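Local coordinates for protein acyl-coenzyme A oxidase 1 (Yarrowia lipolytica, PDB 5Y9D) that catalyses the FAD-dependent oxidation of acyl-CoA by oxygen to (2E)-enoyl-CoA and hydrogen peroxide in peroxisomal fatty acid beta-oxidation, at residues E56-Q59 and I60-I64; E107-S110 and L111-Q115; A584-D587 and I588-H591; S129-N133 and L134-S138; W426-A429 and K430-E434. One frame throughout, in Å; residues are numbered along the deposited sequence.

Contact 1: E56-Q59 and I60-I64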
# COMPACT_ATOMS: atom_id res chain seq x y z
N GLU A 56 26.72 24.16 5.75
CA GLU A 56 26.01 24.92 6.76
C GLU A 56 24.65 24.29 7.02
O GLU A 56 24.23 24.16 8.17
CB GLU A 56 25.85 26.37 6.34
CG GLU A 56 27.16 27.06 6.00
CD GLU A 56 28.19 26.94 7.12
OE1 GLU A 56 27.84 27.29 8.29
OE2 GLU A 56 29.34 26.51 6.81
N GLU A 57 23.97 23.87 5.96
CA GLU A 57 22.64 23.31 6.09
C GLU A 57 22.71 21.93 6.75
O GLU A 57 21.92 21.59 7.61
CB GLU A 57 21.95 23.22 4.74
CG GLU A 57 22.03 24.48 3.88
CD GLU A 57 21.50 25.73 4.56
OE1 GLU A 57 20.72 25.63 5.54
OE2 GLU A 57 21.85 26.84 4.09
N THR A 58 23.68 21.14 6.34
CA THR A 58 23.93 19.87 6.98
C THR A 58 24.20 20.01 8.47
O THR A 58 23.72 19.19 9.27
CB THR A 58 25.10 19.18 6.32
OG1 THR A 58 24.74 18.97 4.95
CG2 THR A 58 25.40 17.85 6.99
N GLN A 59 24.94 21.05 8.87
CA GLN A 59 25.21 21.25 10.28
C GLN A 59 23.93 21.54 11.04
O GLN A 59 23.74 21.04 12.15
CB GLN A 59 26.23 22.35 10.51
CG GLN A 59 27.67 21.85 10.50
CD GLN A 59 28.67 22.98 10.74
OE1 GLN A 59 28.61 23.67 11.78
NE2 GLN A 59 29.57 23.19 9.77
N ILE A 60 23.06 22.33 10.43
CA ILE A 60 21.79 22.70 11.04
C ILE A 60 20.91 21.46 11.11
O ILE A 60 20.25 21.20 12.11
CB ILE A 60 21.13 23.83 10.24
CG1 ILE A 60 21.87 25.14 10.52
CG2 ILE A 60 19.66 24.01 10.61
CD1 ILE A 60 21.49 26.28 9.58
N VAL A 61 20.91 20.69 10.04
CA VAL A 61 20.15 19.43 10.02
C VAL A 61 20.64 18.45 11.08
O VAL A 61 19.81 17.78 11.72
CB VAL A 61 20.16 18.80 8.61
CG1 VAL A 61 19.80 17.32 8.64
CG2 VAL A 61 19.23 19.60 7.72
N GLU A 62 21.95 18.38 11.28
CA GLU A 62 22.53 17.52 12.33
C GLU A 62 22.15 17.99 13.74
O GLU A 62 21.76 17.16 14.55
CB GLU A 62 24.05 17.37 12.15
CG GLU A 62 24.35 16.30 11.08
CD GLU A 62 25.81 16.18 10.66
OE1 GLU A 62 26.60 17.15 10.82
OE2 GLU A 62 26.16 15.10 10.12
N LYS A 63 22.23 19.29 14.02
CA LYS A 63 21.72 19.86 15.26
C LYS A 63 20.26 19.50 15.54
O LYS A 63 19.91 19.21 16.68
CB LYS A 63 21.84 21.39 15.30
CG LYS A 63 22.98 21.93 16.17
CD LYS A 63 22.99 23.46 16.25
CE LYS A 63 23.61 24.12 15.02
NZ LYS A 63 23.99 25.55 15.23
N ILE A 64 19.40 19.50 14.53
CA ILE A 64 18.01 19.17 14.80
C ILE A 64 17.94 17.71 15.23
O ILE A 64 17.23 17.36 16.19
CB ILE A 64 17.07 19.35 13.58
CG1 ILE A 64 17.12 20.74 12.97
CG2 ILE A 64 15.64 19.04 14.00
CD1 ILE A 64 17.16 21.83 13.98
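Thr58 and Glu62 stand one turn apart on helix 55-70 and illustrate the i to i+4 pairing of an alpha helix, their side chains running side by side. The Thr58 methyl CG2 lies 4.1 Å from Glu62 CD, so an apolar tip rests alongside the carboxylate. With OG1 beside the backbone N (chi1 -61°), the threonine sends its methyl to this glutamate, while its hydroxyl is hydrogen-bonded to Asn49 and Asn52. Glu62 in turn is held by a salt bridge from OE1 to Arg45, and both side chains thereby reach helix 44-52. On another flank of the helix Glu57 and Ile60 point the same way, and Glu57 OE1 comes to 4.2 Å from Ile60 CD1. A bend at chi2 (-56°) curls the Glu57 chain, whose OE1 also has a long, weak ion pair with Lys108 on helix 107-118. The backbone bonds behind these pairs are sound, as the 2.8 Å from Val61 N to Glu57 O shows. The same carbonyl is also met by a methyl: Val61 CG2 sits 3.3 Å from Glu57 O.

Contact 2: E107-S110 and L111-Q115; sequences EKLS and LWRAQ
The indole of Trp112 has Lys108 laid over one face, an i to i+4 CH-pi contact within helix 107-118. Lys108 CG stands 3.9 Å from the centroid of the six-membered ring and 9° off its normal, with CD following 4.1 Å from Trp112 CZ2. Lys108 chi1 (-162°) carries CG opposite the backbone N and over the ring; further bends then leave NZ 4.2 Å from Trp112 CH2. Lys108 O lies over the same face at the five-membered end, 3.4 Å from Trp112 CG, while NE1 makes a weak hydrogen bond to Gln379. The second flat group, the Arg113 guanidinium, meets its main partners just before these residues: NE forms a salt bridge with Asp105, and Tyr101 adds a cation-pi interaction. Within the helix its base is tied by the 2.7 Å bond from Arg113 N to Leu109 O. The hydrogen bond from Leu111 N to Glu107 O is nearly straight, at 177°. Ser110 OG hydrogen-bonds Arg310 of helix 306-334. The helix belongs to the N-terminal helical part of the fold, where Leu109, Trp112 and Arg113 pack on helix 55-70, and it abuts two helices of the C-alpha1 domain: Leu111 and Gln115 meet helix 306-334, and Lys108 and Leu111 meet helix 355-391.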
# COMPACT_ATOMS: atom_id res chain seq x y z
N GLU A 107 11.21 29.91 10.30
CA GLU A 107 10.37 29.12 9.38
C GLU A 107 11.11 27.86 8.88
O GLU A 107 10.56 26.75 8.90
CB GLU A 107 9.93 29.97 8.18
CG GLU A 107 8.42 30.05 8.01
CD GLU A 107 7.77 31.00 9.01
OE1 GLU A 107 6.52 31.11 9.02
OE2 GLU A 107 8.50 31.64 9.79
N LYS A 108 12.35 28.04 8.46
CA LYS A 108 13.18 26.94 7.95
C LYS A 108 13.39 25.87 9.02
O LYS A 108 13.15 24.68 8.77
CB LYS A 108 14.52 27.49 7.43
CG LYS A 108 15.29 26.56 6.50
CD LYS A 108 15.73 27.25 5.21
CE LYS A 108 16.76 28.36 5.44
NZ LYS A 108 18.07 27.85 5.96
N LEU A 109 13.80 26.28 10.23
CA LEU A 109 13.94 25.34 11.35
C LEU A 109 12.64 24.61 11.68
O LEU A 109 12.66 23.41 11.96
CB LEU A 109 14.50 26.02 12.61
CG LEU A 109 15.93 26.57 12.49
CD1 LEU A 109 16.63 26.62 13.83
CD2 LEU A 109 16.77 25.74 11.53
N SER A 110 11.53 25.31 11.63
CA SER A 110 10.25 24.74 12.00
C SER A 110 9.92 23.67 10.99
O SER A 110 9.67 22.52 11.37
CB SER A 110 9.17 25.84 12.12
OG SER A 110 7.86 25.42 11.76
N LEU A 111 9.98 24.01 9.71
CA LEU A 111 9.77 23.02 8.64
C LEU A 111 10.64 21.79 8.91
O LEU A 111 10.12 20.66 8.98
CB LEU A 111 10.12 23.61 7.27
CG LEU A 111 9.09 24.59 6.68
CD1 LEU A 111 9.66 25.42 5.53
CD2 LEU A 111 7.82 23.87 6.22
N TRP A 112 11.94 22.02 9.08
CA TRP A 112 12.91 20.93 9.16
C TRP A 112 12.75 20.11 10.41
O TRP A 112 12.85 18.91 10.38
CB TRP A 112 14.34 21.46 9.02
CG TRP A 112 14.69 21.90 7.60
CD1 TRP A 112 13.92 21.76 6.45
CD2 TRP A 112 15.92 22.48 7.17
NE1 TRP A 112 14.60 22.25 5.36
CE2 TRP A 112 15.82 22.70 5.77
CE3 TRP A 112 17.07 22.89 7.84
CZ2 TRP A 112 16.85 23.30 5.04
CZ3 TRP A 112 18.10 23.48 7.10
CH2 TRP A 112 17.98 23.67 5.71
N ARG A 113 12.45 20.73 11.51
CA ARG A 113 12.27 19.95 12.73
C ARG A 113 11.07 19.03 12.63
O ARG A 113 11.09 17.89 13.09
CB ARG A 113 12.13 20.88 13.90
CG ARG A 113 12.23 20.22 15.23
CD ARG A 113 11.94 21.26 16.29
NE ARG A 113 12.87 22.38 16.19
CZ ARG A 113 14.16 22.31 16.50
NH1 ARG A 113 14.68 21.18 16.91
NH2 ARG A 113 14.93 23.37 16.40
N ALA A 114 10.03 19.52 11.99
CA ALA A 114 8.83 18.71 11.73
C ALA A 114 9.09 17.58 10.69
O ALA A 114 8.77 16.41 10.93
CB ALA A 114 7.68 19.62 11.31
N GLN A 115 9.72 17.91 9.58
CA GLN A 115 10.05 16.91 8.56
C GLN A 115 10.95 15.79 9.09
O GLN A 115 10.64 14.61 8.93
CB GLN A 115 10.70 17.59 7.35
CG GLN A 115 9.73 18.45 6.58
CD GLN A 115 10.39 19.50 5.70
OE1 GLN A 115 11.61 19.49 5.45
NE2 GLN A 115 9.56 20.39 5.18

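Contact 3: A584-D587 and I588-H591; sequences AKDD and IKPH
Ile588 reaches back over Lys585 where the chain turns into helix 589-606. Its CB is 3.7 Å from Asp587 C, next to it in the chain. One step out, CG1 lies 3.2 Å from Lys585 O, because chi1 of 61° places it between the backbone N and the carbonyl carbon. At the tip, CD1 comes to 4.1 Å from Lys585 CB. The other branch, CG2, stays beside the backbone of Asp587. The backbone beneath turns through helical angles at Asp586 and Asp587, but its hydrogen bonds are all weak. Lys585 O receives Ile588 N and, at 3.3 Å, Lys589 N; the latter also reaches Asp586 O. Pro590 has no N-H to continue the series, and its CD instead lies 3.2 Å from Asp586 O. On the outer side Asp586 and Lys589 extend alongside one another, yet Asp586 OD1 and Lys589 NZ are 4.6 Å apart, opposite charges too distant for a salt bridge. Inward, Ile588 packs on Asp46 and Val47 of helix 44-52 and on Phe42, Ala584 rests on Phe50, and the His591 ring meets that of Phe42, so the turn joins the C-terminal helices to the N-terminal ones.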
# COMPACT_ATOMS: atom_id res chain seq x y z
N ALA A 584 27.26 20.68 -8.68
CA ALA A 584 27.86 19.82 -7.65
C ALA A 584 29.37 19.96 -7.58
O ALA A 584 29.99 20.43 -8.54
CB ALA A 584 27.50 18.36 -7.94
N LYS A 585 29.95 19.52 -6.47
CA LYS A 585 31.38 19.21 -6.44
C LYS A 585 31.65 18.16 -7.50
O LYS A 585 30.84 17.26 -7.72
CB LYS A 585 31.86 18.68 -5.08
CG LYS A 585 32.32 19.77 -4.13
CD LYS A 585 33.43 19.31 -3.18
CE LYS A 585 33.60 20.29 -2.01
NZ LYS A 585 33.47 21.74 -2.39
N ASP A 586 32.80 18.27 -8.13
CA ASP A 586 33.13 17.43 -9.28
C ASP A 586 33.32 15.95 -8.93
O ASP A 586 32.87 15.05 -9.65
CB ASP A 586 34.37 18.00 -9.97
CG ASP A 586 34.13 19.42 -10.54
OD1 ASP A 586 33.08 19.63 -11.25
OD2 ASP A 586 34.99 20.31 -10.26
N ASP A 587 33.94 15.70 -7.78
CA ASP A 587 34.25 14.34 -7.39
C ASP A 587 32.99 13.46 -7.29
O ASP A 587 33.05 12.26 -7.55
CB ASP A 587 35.07 14.36 -6.10
CG ASP A 587 36.05 15.55 -6.06
OD1 ASP A 587 35.58 16.72 -6.02
OD2 ASP A 587 37.29 15.33 -6.10
N ILE A 588 31.84 14.06 -6.96
CA ILE A 588 30.59 13.31 -6.79
C ILE A 588 29.74 13.37 -8.04
O ILE A 588 28.87 12.51 -8.26
CB ILE A 588 29.77 13.78 -5.56
CG1 ILE A 588 29.37 15.25 -5.67
CG2 ILE A 588 30.58 13.56 -4.29
CD1 ILE A 588 28.97 15.90 -4.36
N LYS A 589 30.01 14.34 -8.89
CA LYS A 589 29.14 14.56 -10.07
C LYS A 589 28.85 13.29 -10.89
O LYS A 589 27.69 13.07 -11.27
CB LYS A 589 29.68 15.67 -10.97
CG LYS A 589 28.60 16.49 -11.61
CD LYS A 589 29.04 17.13 -12.92
CE LYS A 589 29.64 18.52 -12.73
NZ LYS A 589 29.41 19.34 -13.95
N PRO A 590 29.86 12.44 -11.14
CA PRO A 590 29.60 11.28 -12.01
C PRO A 590 28.69 10.21 -11.41
O PRO A 590 27.94 9.58 -12.14
CB PRO A 590 30.99 10.71 -12.29
CG PRO A 590 31.91 11.83 -11.99
CD PRO A 590 31.29 12.56 -10.84
N HIS A 591 28.76 10.03 -10.10
CA HIS A 591 27.85 9.10 -9.41
C HIS A 591 26.44 9.66 -9.37
O HIS A 591 25.47 8.93 -9.58
CB HIS A 591 28.33 8.79 -8.00
CG HIS A 591 29.76 8.35 -7.94
ND1 HIS A 591 30.77 9.17 -7.46
CD2 HIS A 591 30.35 7.19 -8.31
CE1 HIS A 591 31.92 8.53 -7.55
NE2 HIS A 591 31.70 7.33 -8.05

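Contact 4: S129-N133 and L134-S138; sequences SIHNN and LFIGS
His131 carries two neighbours on the following turn, Phe135 and Ile136. Its chi1 of 160° swings the imidazole opposite the backbone N, and Ile136 CG1 then lies over one ring face, 4.1 Å from the centroid and 22° off the normal. The same CG1, beside its own backbone N, also settles 3.2 Å from His131 O. Phe135 holds its ring at 13° to the imidazole, but the centroids are 5.7 Å apart and the two barely overlap. His131 ND1 is hydrogen-bonded to Gly164 N, which helps to fix the rotation of the ring. Beneath these side chains helix 122-142 widens into a pi-type turn: Leu134 N, Phe135 N and Ile136 N bond to Ser129 O, Ile130 O and His131 O, each five residues back, Phe135 N from above the carbonyl plane, the last at 2.7 Å. Ser129 O also accepts Asn133 N. At the next turn Gly137 N returns to the usual spacing, bonding Asn133 O. The Asn133 side chain lies across that of Leu134, with ND2 3.6 Å from Leu134 CD2. Ile130 CG2 meets Leu134 CD1 at 4.2 Å; Ile130 touches the bound FAD, and Leu134 packs on Glu464, probably the proton acceptor.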
# COMPACT_ATOMS: atom_id res chain seq x y z
N SER A 129 1.40 19.73 14.42
CA SER A 129 1.29 20.46 13.19
C SER A 129 -0.08 21.16 13.05
O SER A 129 -0.13 22.30 12.65
CB SER A 129 1.58 19.49 12.06
OG SER A 129 1.45 20.11 10.82
N ILE A 130 -1.17 20.50 13.45
CA ILE A 130 -2.49 21.12 13.33
C ILE A 130 -2.63 22.48 14.04
O ILE A 130 -3.50 23.29 13.70
CB ILE A 130 -3.64 20.17 13.79
CG1 ILE A 130 -3.43 19.73 15.25
CG2 ILE A 130 -3.77 18.95 12.85
CD1 ILE A 130 -4.12 20.64 16.24
N HIS A 131 -1.80 22.74 15.03
CA HIS A 131 -1.87 24.01 15.73
C HIS A 131 -0.90 24.98 15.14
O HIS A 131 -1.24 26.08 14.70
CB HIS A 131 -1.51 23.84 17.19
CG HIS A 131 -1.11 25.11 17.84
ND1 HIS A 131 -2.04 26.01 18.32
CD2 HIS A 131 0.10 25.65 18.07
CE1 HIS A 131 -1.41 27.05 18.84
NE2 HIS A 131 -0.11 26.85 18.70
N ASN A 132 0.34 24.54 15.12
CA ASN A 132 1.47 25.39 14.81
C ASN A 132 1.61 25.61 13.31
O ASN A 132 2.03 26.66 12.91
CB ASN A 132 2.70 24.80 15.47
CG ASN A 132 3.93 24.98 14.67
OD1 ASN A 132 4.35 24.07 13.97
ND2 ASN A 132 4.52 26.13 14.77
N ASN A 133 1.19 24.65 12.48
CA ASN A 133 1.13 24.83 11.00
C ASN A 133 -0.26 25.31 10.55
O ASN A 133 -0.40 26.42 10.07
CB ASN A 133 1.56 23.51 10.25
CG ASN A 133 1.28 23.54 8.73
OD1 ASN A 133 1.71 24.45 8.01
ND2 ASN A 133 0.62 22.48 8.22
N LEU A 134 -1.29 24.50 10.74
CA LEU A 134 -2.61 24.81 10.20
C LEU A 134 -3.34 25.94 10.91
O LEU A 134 -3.81 26.85 10.27
CB LEU A 134 -3.48 23.57 10.19
CG LEU A 134 -2.95 22.49 9.23
CD1 LEU A 134 -3.82 21.25 9.28
CD2 LEU A 134 -2.90 23.04 7.82
N PHE A 135 -3.40 25.88 12.23
CA PHE A 135 -4.18 26.84 12.96
C PHE A 135 -3.49 28.21 12.97
O PHE A 135 -4.12 29.23 12.67
CB PHE A 135 -4.47 26.38 14.39
CG PHE A 135 -5.02 27.45 15.24
CD1 PHE A 135 -6.35 27.73 15.23
CD2 PHE A 135 -4.17 28.27 15.96
CE1 PHE A 135 -6.87 28.77 15.97
CE2 PHE A 135 -4.67 29.33 16.70
CZ PHE A 135 -6.03 29.57 16.71
N ILE A 136 -2.21 28.21 13.31
CA ILE A 136 -1.44 29.45 13.41
C ILE A 136 -1.27 30.08 12.05
O ILE A 136 -1.39 31.31 11.93
CB ILE A 136 -0.08 29.19 14.07
CG1 ILE A 136 -0.29 29.04 15.57
CG2 ILE A 136 0.95 30.29 13.76
CD1 ILE A 136 -0.80 30.28 16.25
N GLY A 137 -1.02 29.24 11.05
CA GLY A 137 -0.78 29.73 9.68
C GLY A 137 -2.01 30.43 9.14
O GLY A 137 -1.89 31.41 8.39
N SER A 138 -3.19 29.93 9.53
CA SER A 138 -4.44 30.52 9.11
C SER A 138 -4.66 31.86 9.79
O SER A 138 -5.16 32.75 9.16
CB SER A 138 -5.63 29.59 9.35
OG SER A 138 -5.43 28.31 8.76

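Contact 5: W426-A429 and K430-E434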
# COMPACT_ATOMS: atom_id res chain seq x y z
N TRP A 426 2.39 9.80 -3.55
CA TRP A 426 2.20 8.48 -4.13
C TRP A 426 3.50 7.72 -4.37
O TRP A 426 3.55 6.49 -4.22
CB TRP A 426 1.48 8.57 -5.46
CG TRP A 426 -0.00 8.59 -5.38
CD1 TRP A 426 -0.79 7.98 -4.47
CD2 TRP A 426 -0.87 9.25 -6.30
NE1 TRP A 426 -2.12 8.23 -4.77
CE2 TRP A 426 -2.19 8.99 -5.89
CE3 TRP A 426 -0.65 10.03 -7.44
CZ2 TRP A 426 -3.28 9.49 -6.56
CZ3 TRP A 426 -1.75 10.50 -8.13
CH2 TRP A 426 -3.05 10.24 -7.68
N GLY A 427 4.54 8.43 -4.80
CA GLY A 427 5.83 7.79 -5.06
C GLY A 427 6.43 7.28 -3.77
O GLY A 427 6.94 6.18 -3.74
N CYS A 428 6.35 8.06 -2.69
CA CYS A 428 6.72 7.57 -1.36
C CYS A 428 5.93 6.35 -0.94
O CYS A 428 6.52 5.36 -0.52
CB CYS A 428 6.52 8.65 -0.28
SG CYS A 428 7.17 8.19 1.36
N ALA A 429 4.60 6.40 -1.04
CA ALA A 429 3.77 5.22 -0.80
C ALA A 429 4.36 3.99 -1.53
O ALA A 429 4.56 2.95 -0.90
CB ALA A 429 2.33 5.45 -1.24
N LYS A 430 4.68 4.14 -2.82
CA LYS A 430 5.20 3.03 -3.63
C LYS A 430 6.58 2.57 -3.15
O LYS A 430 6.89 1.38 -3.17
CB LYS A 430 5.25 3.39 -5.13
CG LYS A 430 5.61 2.24 -6.05
CD LYS A 430 5.88 2.76 -7.46
CE LYS A 430 5.98 1.63 -8.51
NZ LYS A 430 7.37 1.17 -8.84
N ILE A 431 7.40 3.51 -2.73
CA ILE A 431 8.74 3.17 -2.25
C ILE A 431 8.66 2.35 -0.96
O ILE A 431 9.27 1.28 -0.83
CB ILE A 431 9.56 4.45 -2.10
CG1 ILE A 431 9.94 4.96 -3.49
CG2 ILE A 431 10.81 4.20 -1.30
CD1 ILE A 431 10.48 6.37 -3.52
N ILE A 432 7.87 2.83 -0.02
CA ILE A 432 7.74 2.17 1.27
C ILE A 432 7.31 0.74 1.02
O ILE A 432 7.85 -0.18 1.67
CB ILE A 432 6.68 2.85 2.16
CG1 ILE A 432 7.10 4.28 2.54
CG2 ILE A 432 6.42 2.04 3.41
CD1 ILE A 432 6.07 5.02 3.38
N ASP A 433 6.34 0.60 0.10
CA ASP A 433 5.74 -0.69 -0.27
C ASP A 433 6.68 -1.63 -1.02
O ASP A 433 6.74 -2.81 -0.68
CB ASP A 433 4.48 -0.48 -1.13
CG ASP A 433 3.71 -1.81 -1.39
OD1 ASP A 433 2.96 -2.30 -0.52
OD2 ASP A 433 3.86 -2.34 -2.51
N GLU A 434 7.37 -1.14 -2.05
CA GLU A 434 8.43 -1.92 -2.70
C GLU A 434 9.59 -2.29 -1.78
O GLU A 434 10.09 -3.41 -1.88
CB GLU A 434 8.99 -1.23 -3.97
CG GLU A 434 7.96 -1.00 -5.08
CD GLU A 434 7.30 -2.28 -5.57
OE1 GLU A 434 7.98 -3.33 -5.63
OE2 GLU A 434 6.09 -2.22 -5.91
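Cys428 O accepts Ile432 N at 2.9 Å and 175°, a nearly straight i to i+4 alpha-helical bond lying almost on the line of the carbonyl. The same oxygen is brushed by Ile432 CG1, 3.3 Å away. The side chains meet as well: Cys428 SG, set opposite the backbone N by chi1 -172°, leans along the helix and lies 3.9 Å from Ile432 CD1, a contact of sulfur with the end of an extended isoleucine arm. Ile431 CG1 settles 3.2 Å from Gly427 O, the carbonyl that also takes Ile431 N. Both isoleucines have CG1 beside their own backbone N, the rotation that lowers this branch onto the carbonyl four residues before. The ends of the stretch answer to outside partners. Trp426 NE1 hydrogen-bonds Gln437 of the second subunit, and Asp433 OD1 forms a salt bridge with Arg436. The polar groups thus reach toward the dimer partner and along the helix, while the apolar ones are buried against the surrounding bundle. In this helical bundle of the acyl-CoA oxidase C-alpha1 domain, to which helix 400-437 belongs, Cys428 and Ile431 pack on helix 306-334, Ile431 and Lys430 on Leu364 of helix 355-391, Cys428 and Ile432 on Trp457 of helix 450-457, and Trp426 on helix 467-486.

In the fold
From the N terminus the five contacts run in series, 1, 2, 4, 5 and then 3. Each joins adjoining segments, so none closes a long loop and none nests or crosses. Contacts 1 and 2 meet between helices 55-70 and 107-118, where Ile60 CG2 lies 3.5 Å from Leu109 CD2. Contact 4 follows, its centre 13 Å from that of contact 2, where helix 122-142 meets the FAD. Contact 5, on helix 400-437, belongs to the C-alpha1 domain and faces the second subunit. Contact 3 turns into helix 589-606, its centre 40 Å from that of contact 4, and packs on the N-terminal helix 44-52.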